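Local coordinates for protein pollen receptor-like kinase 3 (Arabidopsis thaliana, PDB 5WLS) that is a leucine-rich repeat receptor-like kinase of pollen whose extracellular domain, seen here, resembles the SERK co-receptors and probably serves in cell-surface signalling, at residues A[57-63]-A[83-88]; A[89-94]-A[114-118]; A[140-146]-A[163-169]; A[154-159]-A[179-185]. One frame throughout, in Å; residues are numbered along the deposited sequence.

Overall arrangement
All four contacts join successive turns of one leucine-rich repeat solenoid. In each the apolar side chains are buried: Ile-59, Leu-62, Phe-85 and Leu-88 in interaction 1, leucines in 2 and 3, Ile-154, Leu-157 and Ile-182 in 4; charged and polar ends lie at the surface. Interactions 2 and 3 hold neighbouring strands of the long sheet by backbone hydrogen bonds, and Lys-117 O lies 2.8 Å from Glu-141 N, carrying the ladder between them. Interactions 1 and 4, centres about 30 Å apart, join short helical segments and loops away from that sheet. Interaction 1 is mainly apolar with a lysine-lined edge; interaction 4 adds a threonine hydroxyl and a water-linked arginine. The apolar core connects 1 with 2 and 3 with 4.

Interaction 1 (A[57-63]-A[83-88])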
# COMPACT_ATOMS: atom_id res chain seq x y z
N ILE A 57 -10.00 -9.29 3.14
CA ILE A 57 -8.84 -9.58 3.97
C ILE A 57 -9.24 -9.47 5.43
O ILE A 57 -9.86 -8.48 5.84
CB ILE A 57 -7.68 -8.63 3.64
CG1 ILE A 57 -7.12 -8.95 2.25
CG2 ILE A 57 -6.59 -8.72 4.69
CD1 ILE A 57 -6.28 -7.84 1.70
N ASN A 58 -8.91 -10.48 6.22
CA ASN A 58 -9.11 -10.46 7.67
C ASN A 58 -7.73 -10.33 8.30
O ASN A 58 -6.98 -11.31 8.40
CB ASN A 58 -9.85 -11.71 8.15
CG ASN A 58 -10.34 -11.57 9.57
OD1 ASN A 58 -10.06 -10.58 10.25
ND2 ASN A 58 -11.09 -12.56 10.04
N ILE A 59 -7.40 -9.12 8.75
CA ILE A 59 -6.05 -8.81 9.19
C ILE A 59 -5.72 -9.45 10.53
O ILE A 59 -4.54 -9.62 10.86
CB ILE A 59 -5.88 -7.28 9.16
CG1 ILE A 59 -5.53 -6.85 7.74
CG2 ILE A 59 -4.83 -6.78 10.14
CD1 ILE A 59 -5.44 -5.38 7.54
N GLU A 60 -6.73 -9.86 11.30
CA GLU A 60 -6.44 -10.60 12.53
C GLU A 60 -5.73 -11.91 12.23
O GLU A 60 -4.91 -12.37 13.04
CB GLU A 60 -7.73 -10.86 13.31
CG GLU A 60 -8.45 -9.61 13.78
CD GLU A 60 -7.66 -8.82 14.81
OE1 GLU A 60 -6.88 -9.44 15.57
OE2 GLU A 60 -7.81 -7.58 14.86
N ASP A 61 -6.01 -12.52 11.08
CA ASP A 61 -5.24 -13.68 10.65
C ASP A 61 -3.78 -13.32 10.40
O ASP A 61 -2.87 -14.05 10.81
CB ASP A 61 -5.85 -14.29 9.38
CG ASP A 61 -7.23 -14.87 9.62
OD1 ASP A 61 -7.51 -15.28 10.77
OD2 ASP A 61 -8.03 -14.91 8.67
N LEU A 62 -3.53 -12.18 9.75
CA LEU A 62 -2.16 -11.79 9.44
C LEU A 62 -1.41 -11.30 10.67
O LEU A 62 -0.17 -11.27 10.65
CB LEU A 62 -2.14 -10.70 8.36
CG LEU A 62 -2.86 -10.95 7.03
CD1 LEU A 62 -2.71 -9.74 6.12
CD2 LEU A 62 -2.33 -12.21 6.34
N LYS A 63 -2.11 -10.90 11.73
CA LYS A 63 -1.44 -10.52 12.96
C LYS A 63 -0.79 -11.71 13.66
O LYS A 63 0.14 -11.52 14.45
CB LYS A 63 -2.42 -9.84 13.93
CG LYS A 63 -2.65 -8.37 13.65
CD LYS A 63 -3.84 -7.84 14.44
CE LYS A 63 -3.47 -7.57 15.89
NZ LYS A 63 -4.58 -6.91 16.64
N PRO A 83 -8.38 -2.32 4.32
CA PRO A 83 -8.34 -3.05 5.58
C PRO A 83 -7.30 -2.44 6.51
O PRO A 83 -6.33 -1.82 6.05
CB PRO A 83 -7.96 -4.48 5.16
CG PRO A 83 -8.32 -4.56 3.71
CD PRO A 83 -8.04 -3.19 3.18
N PRO A 84 -7.46 -2.61 7.81
CA PRO A 84 -6.61 -1.88 8.76
C PRO A 84 -5.18 -2.40 8.82
O PRO A 84 -4.80 -3.03 9.81
CB PRO A 84 -7.34 -2.08 10.09
CG PRO A 84 -8.00 -3.40 9.94
CD PRO A 84 -8.43 -3.48 8.50
N PHE A 85 -4.39 -2.16 7.77
CA PHE A 85 -3.04 -2.70 7.73
C PHE A 85 -2.14 -2.12 8.82
O PHE A 85 -1.06 -2.67 9.06
CB PHE A 85 -2.42 -2.47 6.35
CG PHE A 85 -2.98 -3.37 5.29
CD1 PHE A 85 -3.98 -2.92 4.44
CD2 PHE A 85 -2.52 -4.67 5.15
CE1 PHE A 85 -4.50 -3.75 3.46
CE2 PHE A 85 -3.04 -5.50 4.18
CZ PHE A 85 -4.03 -5.04 3.33
N PHE A 86 -2.56 -1.03 9.48
CA PHE A 86 -1.79 -0.47 10.58
C PHE A 86 -1.73 -1.38 11.80
O PHE A 86 -0.96 -1.10 12.72
CB PHE A 86 -2.37 0.89 10.99
CG PHE A 86 -3.84 0.86 11.27
CD1 PHE A 86 -4.76 1.18 10.29
CD2 PHE A 86 -4.31 0.52 12.53
CE1 PHE A 86 -6.12 1.16 10.55
CE2 PHE A 86 -5.67 0.49 12.80
CZ PHE A 86 -6.57 0.81 11.81
N LYS A 87 -2.53 -2.45 11.83
CA LYS A 87 -2.47 -3.42 12.91
C LYS A 87 -1.29 -4.37 12.79
O LYS A 87 -1.04 -5.15 13.71
CB LYS A 87 -3.78 -4.20 12.95
CG LYS A 87 -4.94 -3.41 13.54
CD LYS A 87 -6.25 -3.92 12.97
CE LYS A 87 -7.41 -3.83 13.96
NZ LYS A 87 -7.52 -2.55 14.72
N LEU A 88 -0.55 -4.32 11.68
CA LEU A 88 0.65 -5.13 11.53
C LEU A 88 1.86 -4.25 11.81
O LEU A 88 2.21 -3.42 10.96
CB LEU A 88 0.71 -5.72 10.13
CG LEU A 88 -0.63 -6.32 9.71
CD1 LEU A 88 -0.71 -6.60 8.22
CD2 LEU A 88 -0.89 -7.58 10.51
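Two consecutive turns of the leucine-rich repeat solenoid meet here on the side away from the long sheet: the short helical turn about 59-63 packs against the 3-10 segment 85-87 and the prolines before it. No hydrogen bond crosses, so side-chain shape does the work. Ile-59 is central, with 101 Å² covered. With chi1 near m and chi2 t it extends CD1 over the face of the Phe-85 ring, a CH-pi contact 4.0 Å from the centroid and 16° off the normal, and the same methyl sits 3.6 Å from Pro-83 CB. Ile-59 CG2 lies 4.0 Å from Leu-88 CD2. Also m,t, Ile-57 meets the ring edge, CD1 to Phe-85 CZ 3.9 Å. Leu-88, m,t, sends CD2 to within 4.0 Å of Leu-62 CB, and both leucines also touch Ile-71 of the sheet. At the solvent border Lys-63 lays its chain along Lys-87, CD to CB 3.9 Å, and bends at chi3 (p), its NZ ending 3.6 Å from Glu-60 OE1 in a salt bridge.

Interaction 2 (A[89-94]-A[114-118]); sequences PGLKSL and PQLKR
Adjacent leucine-rich repeats begin their parallel strands here, segment 89-94 entering strand 93-95 and segment 114-118 entering strand 118-120 of the solenoid's long sheet. Both segments run the same way. Lys-92 and Leu-116 come closest, CA to CA 4.0 Å, and Ser-93 pairs with Arg-118 in a parallel bridge, CA to CA 4.7 Å. Lys-92 (phi/psi -111/-29) and Lys-117 (-99/-32) each kink the chain before it extends at Ser-93 (-139/118) and Arg-118 (-134/127). The kink at Lys-117 lets two amides share one acceptor: Lys-92 O takes Lys-117 N at 2.8 Å and Arg-118 N at 3.1 Å. Lys-117 O probably accepts likewise from Glu-141 N and Glu-142 N of the next repeat, while Ser-93 pairs backward with Arg-69 and Ile-71. Lys-92 CA gives a CA-H...O contact to Gln-115 O at 3.5 Å. On the leucine-bearing face, Leu-116 (chi1 -95°, chi2 t) brings CD2 against Leu-91 CD2 (4.1 Å) and Leu-94 CB (4.0 Å); Leu-91 and Leu-94 are t,p. Ser-93 and Arg-118 share the other face, OG to CD 3.9 Å. The straightest bond closes the register: Leu-94 N donates to Arg-118 O at 2.9 Å, with 171° at the hydrogen.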
# COMPACT_ATOMS: atom_id res chain seq x y z
N PRO A 89 2.53 -4.41 12.95
CA PRO A 89 3.50 -3.39 13.39
C PRO A 89 4.82 -3.36 12.62
O PRO A 89 5.41 -2.29 12.47
CB PRO A 89 3.73 -3.75 14.86
CG PRO A 89 3.44 -5.22 14.95
CD PRO A 89 2.34 -5.48 13.95
N GLY A 90 5.28 -4.50 12.13
CA GLY A 90 6.55 -4.55 11.42
C GLY A 90 6.42 -4.46 9.92
O GLY A 90 7.35 -4.82 9.20
N LEU A 91 5.28 -4.00 9.41
CA LEU A 91 5.07 -4.02 7.98
C LEU A 91 5.98 -2.99 7.31
O LEU A 91 6.04 -1.83 7.74
CB LEU A 91 3.61 -3.74 7.64
CG LEU A 91 3.19 -4.05 6.20
CD1 LEU A 91 2.99 -5.54 6.04
CD2 LEU A 91 1.90 -3.32 5.86
N LYS A 92 6.69 -3.42 6.27
CA LYS A 92 7.60 -2.57 5.54
C LYS A 92 7.13 -2.25 4.13
O LYS A 92 7.46 -1.18 3.61
CB LYS A 92 9.01 -3.19 5.46
CG LYS A 92 9.65 -3.51 6.81
CD LYS A 92 11.08 -4.03 6.67
CE LYS A 92 11.22 -5.17 5.68
NZ LYS A 92 12.64 -5.60 5.56
N SER A 93 6.35 -3.15 3.52
CA SER A 93 5.99 -3.03 2.11
C SER A 93 4.53 -3.42 1.95
O SER A 93 4.15 -4.57 2.23
CB SER A 93 6.88 -3.92 1.25
OG SER A 93 6.39 -4.03 -0.07
N LEU A 94 3.72 -2.47 1.49
CA LEU A 94 2.28 -2.66 1.27
C LEU A 94 1.99 -2.39 -0.21
O LEU A 94 1.86 -1.23 -0.62
CB LEU A 94 1.46 -1.76 2.18
CG LEU A 94 -0.06 -1.86 2.02
CD1 LEU A 94 -0.52 -3.29 2.26
CD2 LEU A 94 -0.75 -0.92 2.99
N PRO A 114 5.63 3.21 11.50
CA PRO A 114 6.89 3.85 11.11
C PRO A 114 7.79 2.97 10.27
O PRO A 114 8.76 3.48 9.69
CB PRO A 114 7.54 4.17 12.46
CG PRO A 114 7.08 3.05 13.34
CD PRO A 114 5.67 2.73 12.89
N GLN A 115 7.50 1.68 10.18
CA GLN A 115 8.34 0.75 9.43
C GLN A 115 8.05 0.76 7.93
O GLN A 115 8.86 0.22 7.17
CB GLN A 115 8.15 -0.67 9.97
CG GLN A 115 8.45 -0.83 11.46
CD GLN A 115 9.89 -0.52 11.81
OE1 GLN A 115 10.20 0.53 12.37
NE2 GLN A 115 10.78 -1.45 11.48
N LEU A 116 6.93 1.34 7.50
CA LEU A 116 6.56 1.30 6.09
C LEU A 116 7.57 2.08 5.25
O LEU A 116 7.75 3.29 5.43
CB LEU A 116 5.16 1.87 5.89
CG LEU A 116 4.01 0.86 5.86
CD1 LEU A 116 2.66 1.57 5.92
CD2 LEU A 116 4.11 -0.04 4.64
N LYS A 117 8.23 1.38 4.33
CA LYS A 117 9.10 1.98 3.34
C LYS A 117 8.42 2.17 1.99
O LYS A 117 8.73 3.12 1.26
CB LYS A 117 10.35 1.12 3.14
CG LYS A 117 11.17 0.95 4.40
CD LYS A 117 12.49 0.27 4.08
CE LYS A 117 13.55 0.65 5.09
NZ LYS A 117 14.54 -0.46 5.26
N ARG A 118 7.51 1.28 1.66
CA ARG A 118 6.87 1.25 0.36
C ARG A 118 5.36 1.07 0.49
O ARG A 118 4.90 0.16 1.18
CB ARG A 118 7.44 0.14 -0.52
CG ARG A 118 8.80 0.24 -1.21
CD ARG A 118 8.72 -1.23 -1.53
NE ARG A 118 8.18 -1.38 -2.86
CZ ARG A 118 8.47 -2.29 -3.77
NH1 ARG A 118 9.32 -3.28 -3.54
NH2 ARG A 118 7.79 -2.25 -4.91

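Interaction 3 (A[140-146]-A[163-169])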
# COMPACT_ATOMS: atom_id res chain seq x y z
N LEU A 140 9.36 6.69 4.79
CA LEU A 140 8.67 6.32 3.56
C LEU A 140 9.56 6.65 2.37
O LEU A 140 10.00 7.79 2.21
CB LEU A 140 7.34 7.06 3.45
CG LEU A 140 6.48 6.75 2.23
CD1 LEU A 140 6.09 5.28 2.19
CD2 LEU A 140 5.25 7.65 2.17
N GLU A 141 9.85 5.65 1.54
CA GLU A 141 10.71 5.86 0.39
C GLU A 141 9.97 5.88 -0.93
O GLU A 141 10.30 6.69 -1.80
CB GLU A 141 11.80 4.78 0.36
CG GLU A 141 12.38 4.50 1.74
CD GLU A 141 13.45 3.43 1.75
OE1 GLU A 141 14.09 3.24 2.80
OE2 GLU A 141 13.67 2.80 0.69
N GLU A 142 8.95 5.04 -1.10
CA GLU A 142 8.22 4.93 -2.35
C GLU A 142 6.72 4.99 -2.06
O GLU A 142 6.19 4.12 -1.36
CB GLU A 142 8.58 3.64 -3.08
CG GLU A 142 10.04 3.58 -3.48
CD GLU A 142 10.52 2.17 -3.73
OE1 GLU A 142 11.42 1.71 -2.99
OE2 GLU A 142 10.00 1.52 -4.66
N LEU A 143 6.05 6.00 -2.61
CA LEU A 143 4.61 6.17 -2.43
C LEU A 143 3.97 6.36 -3.79
O LEU A 143 4.17 7.39 -4.44
CB LEU A 143 4.30 7.35 -1.51
CG LEU A 143 2.81 7.67 -1.37
CD1 LEU A 143 2.07 6.50 -0.74
CD2 LEU A 143 2.59 8.94 -0.56
N HIS A 144 3.21 5.36 -4.23
CA HIS A 144 2.55 5.40 -5.52
C HIS A 144 1.04 5.32 -5.30
O HIS A 144 0.54 4.30 -4.80
CB HIS A 144 3.04 4.26 -6.43
CG HIS A 144 4.47 4.40 -6.83
ND1 HIS A 144 5.13 3.44 -7.58
CD2 HIS A 144 5.38 5.38 -6.60
CE1 HIS A 144 6.38 3.82 -7.78
NE2 HIS A 144 6.55 5.00 -7.20
N MET A 145 0.34 6.38 -5.68
CA MET A 145 -1.10 6.51 -5.44
C MET A 145 -1.83 6.92 -6.71
O MET A 145 -2.99 7.35 -6.64
CB MET A 145 -1.38 7.54 -4.34
CG MET A 145 -0.74 7.24 -3.00
SD MET A 145 -1.19 8.47 -1.76
CE MET A 145 -2.49 7.60 -0.89
N GLN A 146 -1.18 6.81 -7.86
CA GLN A 146 -1.76 7.31 -9.10
C GLN A 146 -3.02 6.53 -9.47
O GLN A 146 -3.18 5.37 -9.11
CB GLN A 146 -0.75 7.24 -10.24
CG GLN A 146 -0.46 5.84 -10.74
CD GLN A 146 0.71 5.20 -10.03
OE1 GLN A 146 1.05 5.57 -8.91
NE2 GLN A 146 1.32 4.21 -10.67
N VAL A 163 14.43 10.04 2.76
CA VAL A 163 14.62 8.83 1.97
C VAL A 163 13.61 8.70 0.83
O VAL A 163 13.76 7.83 -0.04
CB VAL A 163 14.59 7.58 2.86
CG1 VAL A 163 15.76 7.58 3.83
CG2 VAL A 163 13.27 7.51 3.61
N LEU A 164 12.56 9.52 0.84
CA LEU A 164 11.55 9.42 -0.21
C LEU A 164 12.17 9.71 -1.57
O LEU A 164 12.58 10.84 -1.85
CB LEU A 164 10.38 10.38 0.04
CG LEU A 164 9.24 10.28 -0.98
CD1 LEU A 164 8.31 9.11 -0.65
CD2 LEU A 164 8.46 11.58 -1.09
N LYS A 165 12.26 8.70 -2.44
CA LYS A 165 12.85 8.87 -3.75
C LYS A 165 11.85 8.76 -4.90
O LYS A 165 12.19 9.14 -6.02
CB LYS A 165 13.97 7.84 -3.98
CG LYS A 165 13.59 6.39 -3.72
CD LYS A 165 14.57 5.45 -4.40
CE LYS A 165 14.08 4.01 -4.42
NZ LYS A 165 14.46 3.28 -3.18
N SER A 166 10.64 8.26 -4.65
CA SER A 166 9.66 8.09 -5.72
C SER A 166 8.27 8.37 -5.17
O SER A 166 7.80 7.66 -4.26
CB SER A 166 9.73 6.69 -6.32
OG SER A 166 8.64 6.47 -7.20
N LEU A 167 7.61 9.38 -5.73
CA LEU A 167 6.26 9.77 -5.36
C LEU A 167 5.45 9.93 -6.63
O LEU A 167 5.82 10.71 -7.51
CB LEU A 167 6.26 11.08 -4.56
CG LEU A 167 4.88 11.65 -4.25
CD1 LEU A 167 4.16 10.76 -3.26
CD2 LEU A 167 4.96 13.09 -3.75
N ASP A 168 4.34 9.19 -6.73
CA ASP A 168 3.47 9.24 -7.90
C ASP A 168 2.05 9.51 -7.44
O ASP A 168 1.41 8.63 -6.85
CB ASP A 168 3.55 7.95 -8.71
CG ASP A 168 2.80 8.03 -10.03
OD1 ASP A 168 2.07 9.01 -10.27
OD2 ASP A 168 2.96 7.10 -10.86
N LEU A 169 1.55 10.72 -7.71
CA LEU A 169 0.18 11.10 -7.39
C LEU A 169 -0.60 11.45 -8.65
O LEU A 169 -1.59 12.19 -8.58
CB LEU A 169 0.17 12.27 -6.40
CG LEU A 169 0.87 12.02 -5.07
CD1 LEU A 169 0.93 13.29 -4.23
CD2 LEU A 169 0.19 10.90 -4.30
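This is a strand-to-strand contact in the long sheet, where 142-144 and 166-168 lie side by side in the C-terminal half of the solenoid, 4.8 Å apart at closest approach and 11° from exactly parallel. The pairs Glu-142 with Ser-166, Leu-143 with Leu-167 and His-144 with Asp-168 set the register. Glu-141 O accepts both Lys-165 N (2.9 Å) and Ser-166 N (3.3 Å); beyond it Leu-143 N donates to Ser-166 O, Leu-143 O accepts from Asp-168 N, both at 2.9 Å, and Met-145 N closes on Asp-168 O at 2.8 Å. Such one-for-one stacking of strands is the leucine-rich repeat solenoid at work, with equivalent leucines falling in line on the inner face: Leu-143 CD2 touches Leu-167 CD1 at 3.6 Å, and Leu-140 CG lies 4.1 Å from Leu-164 CD1. Past the strands Met-145 CB meets Leu-169 CD2 at 3.7 Å. The other face is polar. His-144 NE2 and Ser-166 OG share a 2.6 Å hydrogen bond, the hydroxyl lying near the imidazole plane, while the ring also meets Phe-120 of the preceding repeat. At the start of the strands, Lys-165 NZ forms a salt bridge with Glu-142 OE1 at 3.4 Å and a long one with Glu-141 OE2 at 4.0 Å. Asp-168 OD1 turns along its own chain to the amide of Ser-170.

Interaction 4 (A[154-159]-A[179-185]); sequences IPPLTD and PITISDR
On the side of the leucine-rich repeat solenoid away from the long sheet, the extended segment 154-159 of one turn receives the short helix 180-183 of the next. Segment 154-159 has no regular structure: Ile-154 to Thr-158 keep phi between -65° and -99° and psi between 129° and 154°, and Asp-159 then turns (-59/-19). Pro-156 faces Pro-179, CA to CA 5.7 Å, and Leu-157 faces Thr-181 at 5.6 Å. Pro-179, the N-cap residue, sets its ring against Ile-154, with CD 3.8 Å from Ile-154 CB, and its carbonyl receives Ile-182 N (3.0 Å) and Ser-183 N (3.1 Å). Thr-181, chi1 p, points its hydroxyl across the gap, where OG1 accepts Leu-157 N at 3.2 Å. Ile-182 (m,t) fills the inner side, its CD1 4.0 Å from Ile-154 CG2 and its CG1 4.0 Å from Leu-157 CB; Met-135 and Leu-188 extend this apolar layer to the turns before and after. Arg-185, m,t,t, doubles back beside the helix so that NE donates to Thr-181 O at 2.8 Å, while Leu-157 (t,p) lays CD2 over one face of the guanidinium, 3.3 Å from Arg-185 NE, and NH1 reaches Asn-161 O. A water finishes the junction, accepting from Arg-185 NH2 at 2.5 Å and lying 2.7 Å from Leu-157 O and 3.1 Å from Asp-159 OD1.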
# COMPACT_ATOMS: atom_id res chain seq x y z
N ILE A 154 -2.70 18.21 -1.05
CA ILE A 154 -1.70 17.21 -0.66
C ILE A 154 -1.13 17.62 0.70
O ILE A 154 -0.72 18.78 0.87
CB ILE A 154 -0.60 17.11 -1.71
CG1 ILE A 154 -1.20 16.70 -3.06
CG2 ILE A 154 0.46 16.11 -1.27
CD1 ILE A 154 -0.27 16.95 -4.23
N PRO A 155 -1.09 16.71 1.68
CA PRO A 155 -0.52 17.07 2.98
C PRO A 155 0.96 17.38 2.85
O PRO A 155 1.63 16.88 1.94
CB PRO A 155 -0.77 15.82 3.83
CG PRO A 155 -1.88 15.09 3.14
CD PRO A 155 -1.68 15.36 1.69
N PRO A 156 1.51 18.20 3.74
CA PRO A 156 2.94 18.47 3.69
C PRO A 156 3.74 17.25 4.11
O PRO A 156 3.28 16.41 4.88
CB PRO A 156 3.12 19.62 4.69
CG PRO A 156 1.98 19.46 5.64
CD PRO A 156 0.83 18.95 4.82
N LEU A 157 4.97 17.17 3.60
CA LEU A 157 5.88 16.08 3.92
C LEU A 157 6.85 16.55 4.99
O LEU A 157 7.45 17.62 4.87
CB LEU A 157 6.62 15.60 2.68
CG LEU A 157 7.71 14.55 2.85
CD1 LEU A 157 7.14 13.21 3.26
CD2 LEU A 157 8.46 14.40 1.54
N THR A 158 7.01 15.74 6.03
CA THR A 158 7.82 16.13 7.18
C THR A 158 9.30 16.19 6.82
O THR A 158 9.81 15.34 6.08
CB THR A 158 7.60 15.16 8.34
OG1 THR A 158 8.46 15.51 9.43
CG2 THR A 158 7.87 13.73 7.91
N ASP A 159 9.99 17.21 7.32
CA ASP A 159 11.43 17.33 7.11
C ASP A 159 12.18 16.13 7.66
O ASP A 159 13.33 15.90 7.26
CB ASP A 159 11.96 18.61 7.75
CG ASP A 159 11.58 19.85 6.98
OD1 ASP A 159 11.39 19.76 5.75
OD2 ASP A 159 11.49 20.93 7.60
N PRO A 179 2.84 20.95 -2.30
CA PRO A 179 3.67 21.40 -1.17
C PRO A 179 5.13 21.54 -1.57
O PRO A 179 5.70 20.66 -2.21
CB PRO A 179 3.47 20.28 -0.14
CG PRO A 179 2.18 19.63 -0.52
CD PRO A 179 2.13 19.70 -2.01
N ILE A 180 5.73 22.67 -1.20
CA ILE A 180 7.14 22.88 -1.49
C ILE A 180 8.03 21.97 -0.65
O ILE A 180 9.19 21.76 -1.00
CB ILE A 180 7.54 24.35 -1.31
CG1 ILE A 180 7.42 24.78 0.15
CG2 ILE A 180 6.71 25.25 -2.22
CD1 ILE A 180 8.03 26.14 0.43
N THR A 181 7.51 21.43 0.46
CA THR A 181 8.21 20.36 1.16
C THR A 181 8.52 19.19 0.23
O THR A 181 9.50 18.47 0.44
CB THR A 181 7.41 19.89 2.37
OG1 THR A 181 6.02 19.79 2.03
CG2 THR A 181 7.56 20.88 3.53
N ILE A 182 7.68 18.98 -0.78
CA ILE A 182 7.91 17.92 -1.76
C ILE A 182 8.72 18.43 -2.95
O ILE A 182 9.71 17.81 -3.35
CB ILE A 182 6.56 17.33 -2.22
CG1 ILE A 182 5.87 16.60 -1.08
CG2 ILE A 182 6.77 16.40 -3.41
CD1 ILE A 182 4.42 16.25 -1.38
N SER A 183 8.32 19.57 -3.51
CA SER A 183 8.87 20.01 -4.79
C SER A 183 10.29 20.55 -4.67
O SER A 183 11.01 20.60 -5.68
CB SER A 183 7.96 21.07 -5.42
OG SER A 183 7.76 22.16 -4.55
N ASP A 184 10.72 20.98 -3.48
CA ASP A 184 12.10 21.45 -3.33
C ASP A 184 13.12 20.33 -3.38
O ASP A 184 14.30 20.59 -3.63
CB ASP A 184 12.27 22.21 -2.01
CG ASP A 184 11.76 23.63 -2.08
OD1 ASP A 184 11.62 24.17 -3.21
OD2 ASP A 184 11.51 24.23 -1.01
N ARG A 185 12.70 19.09 -3.15
CA ARG A 185 13.65 18.00 -2.98
C ARG A 185 14.31 17.64 -4.30
O ARG A 185 13.64 17.51 -5.33
CB ARG A 185 12.96 16.79 -2.36
CG ARG A 185 12.26 17.12 -1.06
CD ARG A 185 11.54 15.93 -0.48
NE ARG A 185 11.11 16.17 0.90
CZ ARG A 185 11.56 15.51 1.96
NH1 ARG A 185 12.47 14.55 1.82
NH2 ARG A 185 11.10 15.80 3.17
O HOH W 1 9.89 17.88 3.85